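Side-chain contacts in conjugal transfer protein TRWB (Escherichia coli, PDB 1E9R), which probably couples DNA processing to DNA transport in bacterial conjugation, as a hexameric P-loop NTPase resembling ring helicases and F1-ATPase: residues 69-74 with 95-100; 132-137 with 152-157; 298-303 with 307-312; 313-316 with 320-323. All coordinates share one frame; numbering follows the deposited sequence.

All four contacts lie in one chain of a P-loop NTPase, yet their chemistry follows their place in it. Interactions 2 and 3 are buried and almost wholly apolar: interaction 2 joins two helices in the helical part of the molecule, interaction 3 a helix and a strand of the central sheet. Interactions 1 and 4 are only partly buried and combine apolar with polar or charged groups. Interactions 3 and 4 share strand 309-315, their segments following directly in sequence. Interaction 1 touches interaction 3, where Leu70 and Leu73 pack on Val312, while its centre lies about 33 Å from that of interaction 2, across the centre of the chain.

Interaction 1 of 4, residues 69-74 with 95-100; sequences LLRELA and SKFGRD
Arg71 meets both Phe97 and Lys96, and its side chain changes character along its length. From CB the chain turns anti to its own backbone nitrogen (chi1 -155°), which carries CG to the edge of the Phe97 ring, 3.6 Å from its CE2 atom. The bend at chi3 (-59°) then carries the outer half past Lys96 NZ, which lies 4.1 Å from both CD and NE of Arg71 and 4.2 Å from its CZ, over the rim of one guanidinium face. The like charges are probably eased by Asp92, which forms a salt bridge with Arg71 NE and a long, weak ion pair with Lys96 NZ. Lys96 also lays its CB 4.2 Å above the centre of the Phe97 ring, on one face. With an alanine in place of Arg71, the Phe97 edge would probably lose its aliphatic neighbour and Asp92 a salt-bridge partner. Phe97 turns edge-to-face with Phe425, while helix 66-79, which follows the probable Walker A loop, sets Leu69, Leu70 and Leu73 against strands 56-59, 281-285 and 309-315; helix 92-97, following strand 83-89, flanks it on the Arg71 side.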
loop_
_atom_site.group_PDB
_atom_site.type_symbol
_atom_site.label_atom_id
_atom_site.label_comp_id
_atom_site.label_asym_id
_atom_site.label_seq_id
_atom_site.Cartn_x
_atom_site.Cartn_y
_atom_site.Cartn_z
ATOM N N LEU B 69 0.327 3.311 38.160
ATOM C CA LEU B 69 1.586 2.568 38.092
ATOM C C LEU B 69 2.786 3.487 37.995
ATOM O O LEU B 69 3.780 3.280 38.691
ATOM C CB LEU B 69 1.581 1.598 36.905
ATOM C CG LEU B 69 2.697 0.549 36.873
ATOM C CD1 LEU B 69 2.295 -0.573 35.944
ATOM C CD2 LEU B 69 4.011 1.163 36.430
ATOM N N LEU B 70 2.708 4.493 37.126
ATOM C CA LEU B 70 3.811 5.441 36.986
ATOM C C LEU B 70 4.026 6.224 38.277
ATOM O O LEU B 70 5.166 6.512 38.646
ATOM C CB LEU B 70 3.556 6.428 35.848
ATOM C CG LEU B 70 4.143 6.044 34.495
ATOM C CD1 LEU B 70 3.397 4.833 33.948
ATOM C CD2 LEU B 70 4.046 7.231 33.544
ATOM N N ARG B 71 2.928 6.568 38.953
ATOM C CA ARG B 71 2.995 7.317 40.211
ATOM C C ARG B 71 3.764 6.491 41.249
ATOM O O ARG B 71 4.665 6.994 41.928
ATOM C CB ARG B 71 1.582 7.627 40.720
ATOM C CG ARG B 71 1.509 8.852 41.627
ATOM C CD ARG B 71 0.074 9.177 42.019
ATOM N NE ARG B 71 -0.763 9.431 40.849
ATOM C CZ ARG B 71 -1.926 8.825 40.618
ATOM N NH1 ARG B 71 -2.381 7.928 41.484
ATOM N NH2 ARG B 71 -2.631 9.105 39.525
ATOM N N GLU B 72 3.408 5.215 41.356
ATOM C CA GLU B 72 4.069 4.311 42.283
ATOM C C GLU B 72 5.564 4.186 41.997
ATOM O O GLU B 72 6.394 4.233 42.904
ATOM C CB GLU B 72 3.426 2.933 42.201
ATOM C CG GLU B 72 4.290 1.843 42.796
ATOM C CD GLU B 72 3.621 0.482 42.799
ATOM O OE1 GLU B 72 2.377 0.401 42.601
ATOM O OE2 GLU B 72 4.357 -0.504 43.013
ATOM N N LEU B 73 5.901 4.011 40.728
ATOM C CA LEU B 73 7.289 3.881 40.325
ATOM C C LEU B 73 8.090 5.135 40.672
ATOM O O LEU B 73 9.200 5.051 41.195
ATOM C CB LEU B 73 7.364 3.624 38.823
ATOM C CG LEU B 73 8.111 2.371 38.391
ATOM C CD1 LEU B 73 8.009 2.238 36.902
ATOM C CD2 LEU B 73 9.555 2.443 38.821
ATOM N N ALA B 74 7.526 6.302 40.371
ATOM C CA ALA B 74 8.191 7.577 40.645
ATOM C C ALA B 74 8.401 7.759 42.149
ATOM O O ALA B 74 9.481 8.165 42.600
ATOM C CB ALA B 74 7.355 8.726 40.087
ATOM N N SER B 95 2.012 18.164 42.510
ATOM C CA SER B 95 1.219 18.446 43.686
ATOM C C SER B 95 1.441 17.440 44.808
ATOM O O SER B 95 1.237 17.759 45.975
ATOM C CB SER B 95 -0.260 18.492 43.311
ATOM O OG SER B 95 -0.748 17.200 43.018
ATOM N N LYS B 96 1.869 16.229 44.474
ATOM C CA LYS B 96 2.081 15.226 45.502
ATOM C C LYS B 96 3.532 14.970 45.839
ATOM O O LYS B 96 3.842 14.609 46.971
ATOM C CB LYS B 96 1.413 13.910 45.107
ATOM C CG LYS B 96 -0.097 13.973 45.125
ATOM C CD LYS B 96 -0.692 12.754 44.453
ATOM C CE LYS B 96 -2.210 12.869 44.321
ATOM N NZ LYS B 96 -2.772 11.731 43.528
ATOM N N PHE B 97 4.426 15.160 44.879
ATOM C CA PHE B 97 5.839 14.896 45.137
ATOM C C PHE B 97 6.766 16.096 45.003
ATOM O O PHE B 97 7.974 15.980 45.234
ATOM C CB PHE B 97 6.331 13.782 44.213
ATOM C CG PHE B 97 5.482 12.546 44.251
ATOM C CD1 PHE B 97 5.250 11.878 45.448
ATOM C CD2 PHE B 97 4.915 12.047 43.086
ATOM C CE1 PHE B 97 4.468 10.735 45.482
ATOM C CE2 PHE B 97 4.130 10.903 43.109
ATOM C CZ PHE B 97 3.907 10.245 44.312
ATOM N N GLY B 98 6.198 17.242 44.636
ATOM C CA GLY B 98 6.990 18.447 44.465
ATOM C C GLY B 98 7.565 19.045 45.740
ATOM O O GLY B 98 6.826 19.436 46.645
ATOM N N ARG B 99 8.892 19.113 45.805
ATOM C CA ARG B 99 9.580 19.683 46.956
ATOM C C ARG B 99 10.020 21.097 46.609
ATOM O O ARG B 99 9.867 21.545 45.474
ATOM C CB ARG B 99 10.793 18.838 47.342
ATOM C CG ARG B 99 10.443 17.413 47.743
ATOM C CD ARG B 99 11.664 16.515 47.589
ATOM N NE ARG B 99 12.456 16.892 46.414
ATOM C CZ ARG B 99 13.452 16.172 45.899
ATOM N NH1 ARG B 99 13.798 15.012 46.446
ATOM N NH2 ARG B 99 14.113 16.618 44.837
ATOM N N ASP B 100 10.584 21.788 47.589
ATOM C CA ASP B 100 11.003 23.166 47.414
ATOM C C ASP B 100 12.114 23.415 46.393
ATOM O O ASP B 100 12.061 24.384 45.632
ATOM C CB ASP B 100 11.403 23.732 48.778
ATOM C CG ASP B 100 11.153 25.224 48.884
ATOM O OD1 ASP B 100 12.014 26.017 48.431
ATOM O OD2 ASP B 100 10.079 25.599 49.410
#

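Interaction 2 of 4, residues 132-137 with 152-157; sequences LSVVPR and LLLRET
Leu154 carries the contact, meeting Val134 and Val135 with a single methyl, CD2. That atom lies 3.9 Å from both CB and CG1 of Val134, so it rests against the branch point of the valine as well as one of its arms. The second valine is grazed more lightly: CG2 of Val135 comes within 4.2 Å of Leu154 CD2, and the two side chains run antiparallel alongside each other. Leu154 reaches this position because CG stands anti to the backbone nitrogen (chi1 -177°). Val134 is the last residue of helix 126-134, and at Val135 the backbone leaves helical angles. The contact is therefore one of helix end against helix flank, in the all-alpha domain of the protein, where helices 141-163, 169-178, 181-188 and 201-217 gather. Helix 169-178 covers Leu154 with Leu172, and helix 201-217 meets Val135 with Val213 and Leu214. The turn after Val134 has a polar tie as well, since the Val135 carbonyl oxygen accepts a hydrogen bond from Arg151 NE. Further along the longer helix, Thr157 OG1 donates to Leu153 O at 2.7 Å, tilted 23° from the carbonyl plane. The same oxygen receives the backbone amide of Thr157 from the opposite face, so two donors of one residue grip it. At Leu152 the helix meets Phe212 of a neighbouring subunit.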
loop_
_atom_site.group_PDB
_atom_site.type_symbol
_atom_site.label_atom_id
_atom_site.label_comp_id
_atom_site.label_asym_id
_atom_site.label_seq_id
_atom_site.Cartn_x
_atom_site.Cartn_y
_atom_site.Cartn_z
ATOM N N LEU B 132 16.424 20.597 16.170
ATOM C CA LEU B 132 15.766 19.303 16.035
ATOM C C LEU B 132 14.772 19.098 17.179
ATOM O O LEU B 132 13.849 18.302 17.058
ATOM C CB LEU B 132 16.822 18.198 16.075
ATOM C CG LEU B 132 17.081 17.231 14.924
ATOM C CD1 LEU B 132 16.486 17.728 13.646
ATOM C CD2 LEU B 132 18.573 17.045 14.786
ATOM N N SER B 133 14.969 19.809 18.289
ATOM C CA SER B 133 14.084 19.707 19.462
ATOM C C SER B 133 12.896 20.647 19.331
ATOM O O SER B 133 11.769 20.298 19.676
ATOM C CB SER B 133 14.839 20.061 20.744
ATOM O OG SER B 133 15.907 19.163 20.977
ATOM N N VAL B 134 13.168 21.848 18.831
ATOM C CA VAL B 134 12.138 22.866 18.633
ATOM C C VAL B 134 11.210 22.462 17.493
ATOM O O VAL B 134 9.997 22.615 17.583
ATOM C CB VAL B 134 12.782 24.235 18.301
ATOM C CG1 VAL B 134 11.707 25.265 18.000
ATOM C CG2 VAL B 134 13.650 24.689 19.464
ATOM N N VAL B 135 11.800 21.948 16.421
ATOM C CA VAL B 135 11.056 21.504 15.252
ATOM C C VAL B 135 11.161 19.971 15.128
ATOM O O VAL B 135 12.023 19.442 14.408
ATOM C CB VAL B 135 11.618 22.167 13.972
ATOM C CG1 VAL B 135 10.765 21.799 12.773
ATOM C CG2 VAL B 135 11.680 23.676 14.159
ATOM N N PRO B 136 10.287 19.235 15.832
ATOM C CA PRO B 136 10.357 17.774 15.743
ATOM C C PRO B 136 10.196 17.223 14.327
ATOM O O PRO B 136 9.836 17.949 13.389
ATOM C CB PRO B 136 9.268 17.303 16.712
ATOM C CG PRO B 136 8.327 18.452 16.785
ATOM C CD PRO B 136 9.232 19.657 16.767
ATOM N N ARG B 137 10.488 15.931 14.182
ATOM C CA ARG B 137 10.416 15.262 12.892
ATOM C C ARG B 137 9.029 15.326 12.278
ATOM O O ARG B 137 8.017 15.239 12.975
ATOM C CB ARG B 137 10.835 13.805 13.038
ATOM C CG ARG B 137 12.255 13.617 13.484
ATOM C CD ARG B 137 13.227 14.151 12.470
ATOM N NE ARG B 137 14.592 13.847 12.884
ATOM C CZ ARG B 137 15.683 14.260 12.252
ATOM N NH1 ARG B 137 15.582 15.004 11.158
ATOM N NH2 ARG B 137 16.882 13.936 12.723
ATOM N N LEU B 152 16.625 24.930 9.167
ATOM C CA LEU B 152 17.640 25.730 8.478
ATOM C C LEU B 152 17.367 27.207 8.771
ATOM O O LEU B 152 18.258 27.938 9.192
ATOM C CB LEU B 152 17.590 25.506 6.963
ATOM C CG LEU B 152 18.455 26.512 6.188
ATOM C CD1 LEU B 152 19.930 26.293 6.506
ATOM C CD2 LEU B 152 18.207 26.370 4.703
ATOM N N LEU B 153 16.129 27.637 8.541
ATOM C CA LEU B 153 15.748 29.016 8.800
ATOM C C LEU B 153 15.905 29.327 10.288
ATOM O O LEU B 153 16.366 30.408 10.661
ATOM C CB LEU B 153 14.301 29.258 8.367
ATOM C CG LEU B 153 13.735 30.654 8.657
ATOM C CD1 LEU B 153 14.617 31.704 8.044
ATOM C CD2 LEU B 153 12.338 30.771 8.101
ATOM N N LEU B 154 15.536 28.373 11.137
ATOM C CA LEU B 154 15.649 28.576 12.568
ATOM C C LEU B 154 17.083 28.708 13.045
ATOM O O LEU B 154 17.437 29.715 13.647
ATOM C CB LEU B 154 14.989 27.439 13.338
ATOM C CG LEU B 154 15.015 27.626 14.861
ATOM C CD1 LEU B 154 14.080 28.761 15.263
ATOM C CD2 LEU B 154 14.602 26.323 15.545
ATOM N N ARG B 155 17.919 27.710 12.773
ATOM C CA ARG B 155 19.292 27.759 13.260
ATOM C C ARG B 155 20.134 28.927 12.754
ATOM O O ARG B 155 20.951 29.470 13.501
ATOM C CB ARG B 155 20.001 26.419 13.012
ATOM C CG ARG B 155 20.467 26.158 11.603
ATOM C CD ARG B 155 21.197 24.820 11.530
ATOM N NE ARG B 155 20.303 23.733 11.153
ATOM C CZ ARG B 155 20.111 23.338 9.898
ATOM N NH1 ARG B 155 20.756 23.937 8.907
ATOM N NH2 ARG B 155 19.262 22.356 9.632
ATOM N N GLU B 156 19.935 29.336 11.504
ATOM C CA GLU B 156 20.691 30.462 10.965
ATOM C C GLU B 156 20.191 31.798 11.527
ATOM O O GLU B 156 20.997 32.661 11.874
ATOM C CB GLU B 156 20.633 30.471 9.437
ATOM C CG GLU B 156 21.457 29.359 8.797
ATOM C CD GLU B 156 22.887 29.292 9.337
ATOM O OE1 GLU B 156 23.621 30.301 9.247
ATOM O OE2 GLU B 156 23.283 28.226 9.854
ATOM N N THR B 157 18.876 31.969 11.630
ATOM C CA THR B 157 18.320 33.208 12.170
ATOM C C THR B 157 18.735 33.363 13.626
ATOM O O THR B 157 19.253 34.400 14.022
ATOM C CB THR B 157 16.778 33.222 12.092
ATOM O OG1 THR B 157 16.374 33.113 10.727
ATOM C CG2 THR B 157 16.217 34.517 12.669
#

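Interaction 3 of 4, residues 298-303 with 307-312; sequences ADALTK and AGLRVV
Apolar packing joins Leu301 to Val311 and Ala300 to Leu309. CD2 of Leu301 fits against the branched end of Val311, 3.6 Å from CG2 and 3.7 Å from CB, with the two side chains at about a right angle. Leu301 gets there by placing CG anti to its carbonyl carbon (chi1 -69°), which brings the end of the chain nearer the strand than its root. At the preceding helix residue, Leu309 CD1 lies 4.1 Å from Ala300 CB and closer still, 3.4 Å, to Ala300 O, so the methyl touches the helix backbone itself.

No hydrogen bond or salt bridge crosses between the segments; the polar groups pair within them or with other parts of the protein. Lys303 NZ makes a salt bridge with Asp299 OD1 at 3.6 Å, one helical turn back. Arg310, on the other side of the strand from Leu309 and Val311, donates from NH1 to Gly308 O at 3.1 Å; the bond is bent (137° at the hydrogen), and the nitrogen sits above the carbonyl plane. Arg310 NE has a salt bridge with Glu52.

Alternate strand residues thus face the helix, as expected of a beta-alpha-beta crossover, here running from strand 281-285 through helix 297-303 to strand 309-315 in the P-loop NTPase core.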
loop_
_atom_site.group_PDB
_atom_site.type_symbol
_atom_site.label_atom_id
_atom_site.label_comp_id
_atom_site.label_asym_id
_atom_site.label_seq_id
_atom_site.Cartn_x
_atom_site.Cartn_y
_atom_site.Cartn_z
ATOM N N ALA B 298 14.888 8.000 20.553
ATOM C CA ALA B 298 15.471 6.715 20.167
ATOM C C ALA B 298 16.907 6.530 20.619
ATOM O O ALA B 298 17.257 5.496 21.180
ATOM C CB ALA B 298 15.382 6.538 18.664
ATOM N N ASP B 299 17.752 7.518 20.364
ATOM C CA ASP B 299 19.142 7.408 20.772
ATOM C C ASP B 299 19.271 7.404 22.294
ATOM O O ASP B 299 20.133 6.729 22.854
ATOM C CB ASP B 299 19.958 8.558 20.189
ATOM C CG ASP B 299 19.959 8.554 18.681
ATOM O OD1 ASP B 299 20.280 7.498 18.093
ATOM O OD2 ASP B 299 19.642 9.611 18.090
ATOM N N ALA B 300 18.405 8.152 22.964
ATOM C CA ALA B 300 18.456 8.220 24.410
ATOM C C ALA B 300 18.102 6.880 25.021
ATOM O O ALA B 300 18.659 6.512 26.049
ATOM C CB ALA B 300 17.511 9.305 24.924
ATOM N N LEU B 301 17.180 6.150 24.398
ATOM C CA LEU B 301 16.758 4.842 24.908
ATOM C C LEU B 301 17.807 3.777 24.660
ATOM O O LEU B 301 17.882 2.780 25.367
ATOM C CB LEU B 301 15.467 4.407 24.232
ATOM C CG LEU B 301 14.243 5.223 24.624
ATOM C CD1 LEU B 301 13.067 4.901 23.714
ATOM C CD2 LEU B 301 13.910 4.918 26.070
ATOM N N THR B 302 18.632 4.028 23.658
ATOM C CA THR B 302 19.659 3.109 23.232
ATOM C C THR B 302 21.073 3.410 23.705
ATOM O O THR B 302 21.854 2.494 23.953
ATOM C CB THR B 302 19.637 3.065 21.705
ATOM O OG1 THR B 302 18.515 2.280 21.287
ATOM C CG2 THR B 302 20.942 2.515 21.144
ATOM N N LYS B 303 21.402 4.687 23.841
ATOM C CA LYS B 303 22.749 5.073 24.210
ATOM C C LYS B 303 22.862 5.817 25.524
ATOM O O LYS B 303 23.908 6.413 25.806
ATOM C CB LYS B 303 23.323 5.943 23.096
ATOM C CG LYS B 303 22.994 5.437 21.711
ATOM C CD LYS B 303 23.476 6.386 20.639
ATOM C CE LYS B 303 23.208 5.812 19.254
ATOM N NZ LYS B 303 23.741 6.707 18.174
ATOM N N ALA B 307 24.836 7.287 31.004
ATOM C CA ALA B 307 24.378 8.486 31.692
ATOM C C ALA B 307 23.435 8.114 32.823
ATOM O O ALA B 307 23.118 8.949 33.659
ATOM C CB ALA B 307 23.677 9.422 30.726
ATOM N N GLY B 308 22.988 6.861 32.850
ATOM C CA GLY B 308 22.097 6.416 33.907
ATOM C C GLY B 308 20.658 6.791 33.648
ATOM O O GLY B 308 19.890 7.005 34.581
ATOM N N LEU B 309 20.299 6.860 32.370
ATOM C CA LEU B 309 18.945 7.218 31.956
ATOM C C LEU B 309 18.017 6.023 32.065
ATOM O O LEU B 309 18.316 4.935 31.556
ATOM C CB LEU B 309 18.950 7.720 30.510
ATOM C CG LEU B 309 17.826 8.620 29.974
ATOM C CD1 LEU B 309 17.182 7.943 28.772
ATOM C CD2 LEU B 309 16.805 8.933 31.060
ATOM N N ARG B 310 16.893 6.248 32.740
ATOM C CA ARG B 310 15.876 5.233 32.958
ATOM C C ARG B 310 14.567 5.847 32.511
ATOM O O ARG B 310 14.072 6.781 33.144
ATOM C CB ARG B 310 15.794 4.874 34.440
ATOM C CG ARG B 310 17.082 4.301 34.993
ATOM C CD ARG B 310 17.211 4.591 36.478
ATOM N NE ARG B 310 18.081 3.631 37.155
ATOM C CZ ARG B 310 19.383 3.494 36.931
ATOM N NH1 ARG B 310 20.000 4.266 36.041
ATOM N NH2 ARG B 310 20.068 2.580 37.613
ATOM N N VAL B 311 14.006 5.325 31.422
ATOM C CA VAL B 311 12.748 5.851 30.898
ATOM C C VAL B 311 11.542 4.953 31.168
ATOM O O VAL B 311 11.616 3.732 31.028
ATOM C CB VAL B 311 12.837 6.099 29.369
ATOM C CG1 VAL B 311 11.545 6.751 28.860
ATOM C CG2 VAL B 311 14.058 6.966 29.061
ATOM N N VAL B 312 10.439 5.573 31.568
ATOM C CA VAL B 312 9.195 4.859 31.829
ATOM C C VAL B 312 8.171 5.621 31.018
ATOM O O VAL B 312 7.945 6.808 31.251
ATOM C CB VAL B 312 8.804 4.905 33.318
ATOM C CG1 VAL B 312 7.486 4.185 33.531
ATOM C CG2 VAL B 312 9.900 4.269 34.162
#

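Interaction 4 of 4, residues 313-316 with 320-323; sequences AGLQ and QLDD
Strand 309-315 ends just before helix 318-325, and the two backbones stay apart, with Leu315 CA 8.1 Å from Leu321 CA and Gln316 CA 8.2 Å from Gln320 CA, so that side chains alone bridge them. The apolar half is a leucine pair. CD1 of Leu315 reaches CB of Leu321 at 4.1 Å, the side chains crossing at about a right angle, so a methyl tip of the first meets the root of the second. Leu321 also packs on Ala330 and Arg334 of helix 327-334.

The polar half is looser. Gln316 has its CG wedged between its backbone nitrogen and carbonyl carbon (chi1 80°), and from there the chain extends toward Gln320, whose OE1 lies 4.2 Å from both CG and NE2 of Gln316. The amide planes stand 84° apart, nearly perpendicular, and no hydrogen bond joins them. Gln316 is held from other directions: its backbone N donates to Glu287 OE1, and its side-chain OE1 makes a weak hydrogen bond with Thr302 OG1 of a neighbouring subunit. Thr332 of that same subunit packs on both glutamines.

Gln316 also touches Thr62 in the probable Walker A loop, which places this strand end beside the likely nucleotide-binding site and the subunit interface at once. A leucine contact toward the interior, next to two amides that lie near each other without bonding, implies a join held by packing, in which the Gln316 amide, not bonded to Gln320, makes a weak bond to the next subunit.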
loop_
_atom_site.group_PDB
_atom_site.type_symbol
_atom_site.label_atom_id
_atom_site.label_comp_id
_atom_site.label_asym_id
_atom_site.label_seq_id
_atom_site.Cartn_x
_atom_site.Cartn_y
_atom_site.Cartn_z
ATOM N N ALA B 313 7.565 4.945 30.052
ATOM C CA ALA B 313 6.593 5.599 29.189
ATOM C C ALA B 313 5.271 4.869 29.139
ATOM O O ALA B 313 5.225 3.648 29.045
ATOM C CB ALA B 313 7.167 5.740 27.768
ATOM N N GLY B 314 4.189 5.630 29.218
ATOM C CA GLY B 314 2.868 5.040 29.139
ATOM C C GLY B 314 2.474 5.074 27.674
ATOM O O GLY B 314 2.934 5.951 26.933
ATOM N N LEU B 315 1.636 4.130 27.248
ATOM C CA LEU B 315 1.188 4.065 25.857
ATOM C C LEU B 315 -0.217 3.507 25.825
ATOM O O LEU B 315 -0.396 2.321 26.062
ATOM C CB LEU B 315 2.101 3.147 25.038
ATOM C CG LEU B 315 1.765 3.013 23.548
ATOM C CD1 LEU B 315 1.996 4.356 22.869
ATOM C CD2 LEU B 315 2.627 1.933 22.899
ATOM N N GLN B 316 -1.210 4.345 25.533
ATOM C CA GLN B 316 -2.579 3.856 25.500
ATOM C C GLN B 316 -2.950 3.199 24.171
ATOM O O GLN B 316 -3.743 2.260 24.148
ATOM C CB GLN B 316 -3.574 4.974 25.806
ATOM C CG GLN B 316 -3.857 5.878 24.635
ATOM C CD GLN B 316 -5.157 6.650 24.794
ATOM O OE1 GLN B 316 -5.399 7.267 25.838
ATOM N NE2 GLN B 316 -6.000 6.625 23.755
ATOM N N GLN B 320 -1.836 4.660 17.694
ATOM C CA GLN B 320 -1.592 6.093 17.710
ATOM C C GLN B 320 -0.117 6.368 17.544
ATOM O O GLN B 320 0.260 7.351 16.913
ATOM C CB GLN B 320 -2.067 6.704 19.017
ATOM C CG GLN B 320 -2.159 8.207 18.973
ATOM C CD GLN B 320 -2.513 8.806 20.330
ATOM O OE1 GLN B 320 -3.006 8.108 21.240
ATOM N NE2 GLN B 320 -2.273 10.112 20.474
ATOM N N LEU B 321 0.715 5.502 18.117
ATOM C CA LEU B 321 2.166 5.650 18.017
ATOM C C LEU B 321 2.618 5.434 16.569
ATOM O O LEU B 321 3.565 6.076 16.092
ATOM C CB LEU B 321 2.859 4.636 18.920
ATOM C CG LEU B 321 4.366 4.841 19.050
ATOM C CD1 LEU B 321 4.633 6.177 19.752
ATOM C CD2 LEU B 321 4.983 3.662 19.816
ATOM N N ASP B 322 1.946 4.515 15.877
ATOM C CA ASP B 322 2.277 4.230 14.487
ATOM C C ASP B 322 1.962 5.468 13.695
ATOM O O ASP B 322 2.679 5.822 12.767
ATOM C CB ASP B 322 1.448 3.069 13.926
ATOM C CG ASP B 322 1.894 1.713 14.456
ATOM O OD1 ASP B 322 3.062 1.592 14.879
ATOM O OD2 ASP B 322 1.079 0.761 14.431
ATOM N N ASP B 323 0.884 6.138 14.076
ATOM C CA ASP B 323 0.473 7.345 13.386
ATOM C C ASP B 323 1.470 8.492 13.556
ATOM O O ASP B 323 1.698 9.267 12.634
ATOM C CB ASP B 323 -0.908 7.766 13.874
ATOM C CG ASP B 323 -1.703 8.458 12.803
ATOM O OD1 ASP B 323 -1.844 7.870 11.711
ATOM O OD2 ASP B 323 -2.187 9.578 13.047
#